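Local coordinates for protein enoyl-CoA hydratase (Mycolicibacterium smegmatis, PDB 7MCM) that probably catalyses the reversible hydration of trans-2-enoyl-CoA thioesters to (3S)-3-hydroxyacyl-CoAs in fatty acid metabolism, at residues D175-A179 and A180-S184. Sequence-based numbering, arbitrary orientation.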
ATOM      1  N   ASP B 175       6.107  30.682   2.437  1.00 27.07           N
ATOM      2  CA  ASP B 175       6.784  31.804   1.804  1.00 34.93           C
ATOM      3  C   ASP B 175       6.906  31.594   0.294  1.00 33.02           C
ATOM      4  O   ASP B 175       6.844  30.474  -0.219  1.00 30.02           O
ATOM      5  CB  ASP B 175       8.175  31.994   2.406  1.00 32.21           C
ATOM      6  CG  ASP B 175       8.127  32.387   3.856  1.00 35.43           C
ATOM      7  OD1 ASP B 175       7.056  32.832   4.329  1.00 36.87           O
ATOM      8  OD2 ASP B 175       9.170  32.262   4.529  1.00 39.40           O
ATOM      9  N   ARG B 176       7.122  32.695  -0.414  1.00 29.65           N
ATOM     10  CA  ARG B 176       7.207  32.659  -1.868  1.00 34.68           C
ATOM     11  C   ARG B 176       8.545  32.094  -2.317  1.00 34.58           C
ATOM     12  O   ARG B 176       9.581  32.389  -1.724  1.00 34.40           O
ATOM     13  CB  ARG B 176       7.036  34.058  -2.448  1.00 30.02           C
ATOM     14  CG  ARG B 176       5.670  34.670  -2.219  1.00 38.57           C
ATOM     15  CD  ARG B 176       5.622  36.072  -2.806  1.00 45.37           C
ATOM     16  NE  ARG B 176       4.285  36.658  -2.744  1.00 45.99           N
ATOM     17  CZ  ARG B 176       3.950  37.805  -3.320  1.00 56.64           C
ATOM     18  NH1 ARG B 176       4.831  38.513  -4.011  1.00 53.49           N
ATOM     19  NH2 ARG B 176       2.701  38.257  -3.194  1.00 58.39           N
ATOM     20  N   VAL B 177       8.513  31.318  -3.397  1.00 32.34           N
ATOM     21  CA  VAL B 177       9.686  30.711  -4.021  1.00 30.26           C
ATOM     22  C   VAL B 177       9.795  31.293  -5.431  1.00 38.32           C
ATOM     23  O   VAL B 177       8.887  31.106  -6.253  1.00 32.20           O
ATOM     24  CB  VAL B 177       9.557  29.179  -4.059  1.00 33.78           C
ATOM     25  CG1 VAL B 177      10.741  28.506  -4.801  1.00 29.04           C
ATOM     26  CG2 VAL B 177       9.366  28.629  -2.644  1.00 28.91           C
ATOM     27  N   ASP B 178      10.885  32.010  -5.710  1.00 32.25           N
ATOM     28  CA  ASP B 178      10.989  32.664  -7.008  1.00 37.04           C
ATOM     29  C   ASP B 178      11.393  31.642  -8.073  1.00 35.11           C
ATOM     30  O   ASP B 178      11.592  30.463  -7.785  1.00 33.35           O
ATOM     31  CB  ASP B 178      11.941  33.866  -6.939  1.00 37.14           C
ATOM     32  CG  ASP B 178      13.377  33.482  -6.578  1.00 40.02           C
ATOM     33  OD1 ASP B 178      13.742  32.294  -6.638  1.00 40.10           O
ATOM     34  OD2 ASP B 178      14.155  34.391  -6.229  1.00 43.02           O
ATOM     35  N   ALA B 179      11.481  32.096  -9.331  1.00 35.42           N
ATOM     36  CA  ALA B 179      11.695  31.170 -10.441  1.00 32.46           C
ATOM     37  C   ALA B 179      13.055  30.491 -10.344  1.00 34.97           C
ATOM     38  O   ALA B 179      13.178  29.281 -10.584  1.00 34.30           O
ATOM     39  CB  ALA B 179      11.556  31.911 -11.771  1.00 34.33           C
ATOM     40  N   ALA B 180      14.093  31.258 -10.010  1.00 33.10           N
ATOM     41  CA  ALA B 180      15.434  30.695  -9.932  1.00 37.43           C
ATOM     42  C   ALA B 180      15.523  29.648  -8.833  1.00 35.12           C
ATOM     43  O   ALA B 180      16.139  28.592  -9.021  1.00 35.03           O
ATOM     44  CB  ALA B 180      16.459  31.805  -9.713  1.00 34.22           C
ATOM     45  N   THR B 181      14.936  29.929  -7.669  1.00 31.74           N
ATOM     46  CA  THR B 181      14.920  28.938  -6.598  1.00 29.73           C
ATOM     47  C   THR B 181      14.113  27.717  -7.009  1.00 29.53           C
ATOM     48  O   THR B 181      14.524  26.575  -6.764  1.00 31.72           O
ATOM     49  CB  THR B 181      14.354  29.550  -5.318  1.00 37.19           C
ATOM     50  OG1 THR B 181      15.065  30.760  -5.017  1.00 34.34           O
ATOM     51  CG2 THR B 181      14.508  28.580  -4.160  1.00 32.71           C
ATOM     52  N   ALA B 182      12.960  27.945  -7.644  1.00 29.64           N
ATOM     53  CA  ALA B 182      12.142  26.849  -8.155  1.00 30.80           C
ATOM     54  C   ALA B 182      12.938  25.967  -9.106  1.00 30.73           C
ATOM     55  O   ALA B 182      12.841  24.739  -9.046  1.00 29.70           O
ATOM     56  CB  ALA B 182      10.901  27.406  -8.859  1.00 29.38           C
ATOM     57  N   LEU B 183      13.720  26.579 -10.000  1.00 32.01           N
ATOM     58  CA  LEU B 183      14.572  25.807 -10.899  1.00 35.36           C
ATOM     59  C   LEU B 183      15.586  24.995 -10.109  1.00 35.90           C
ATOM     60  O   LEU B 183      15.736  23.790 -10.325  1.00 36.44           O
ATOM     61  CB  LEU B 183      15.288  26.740 -11.881  1.00 37.14           C
ATOM     62  CG  LEU B 183      16.170  26.081 -12.955  1.00 35.91           C
ATOM     63  CD1 LEU B 183      15.312  25.293 -13.930  1.00 35.01           C
ATOM     64  CD2 LEU B 183      16.993  27.115 -13.706  1.00 35.19           C
ATOM     65  N   SER B 184      16.266  25.648  -9.159  1.00 34.98           N
ATOM     66  CA  SER B 184      17.278  24.990  -8.341  1.00 36.09           C
ATOM     67  C   SER B 184      16.713  23.788  -7.593  1.00 34.82           C
ATOM     68  O   SER B 184      17.413  22.790  -7.391  1.00 34.29           O
ATOM     69  CB  SER B 184      17.873  26.003  -7.362  1.00 35.90           C
ATOM     70  OG  SER B 184      18.734  25.367  -6.446  1.00 51.98           O
TER
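Asp178 caps the N-terminus of helix 179-185 by folding its carboxylate back onto Thr181. A single oxygen does the work: Asp178 OD1 accepts from Thr181 N at 2.8 Å, met nearly along its C-O bond, and from Thr181 OG1 at 2.6 Å, which comes in on the syn side, 32° out of the carboxylate plane. With CG between its backbone N and carbonyl carbon (chi1 62°), the carboxylate is brought round to the start of the helix. The first turn of the helix is closed by Ala182 N bonding to Asp178 O at 2.9 Å and Leu183 N to Ala179 O at 2.8 Å. On the buried side, Val177 CG1 lies over the backbone of this turn, 3.6 Å from Ala182 N, and meets Ala182 CB at 4.2 Å, while Ala182 also packs on Phe139 and Ala179 on Val191. Asp178 and Ala180, by contrast, lie on the exposed flank, where OD1 and Ala180 CB are a loose 4.1 Å apart. The short, weakly bonded strand 177-178, held to Phe139 through Val177, runs straight into the helix. With two donors on OD1, and a carboxylate at the positive end of the helix dipole, Asp178 is probably ionised.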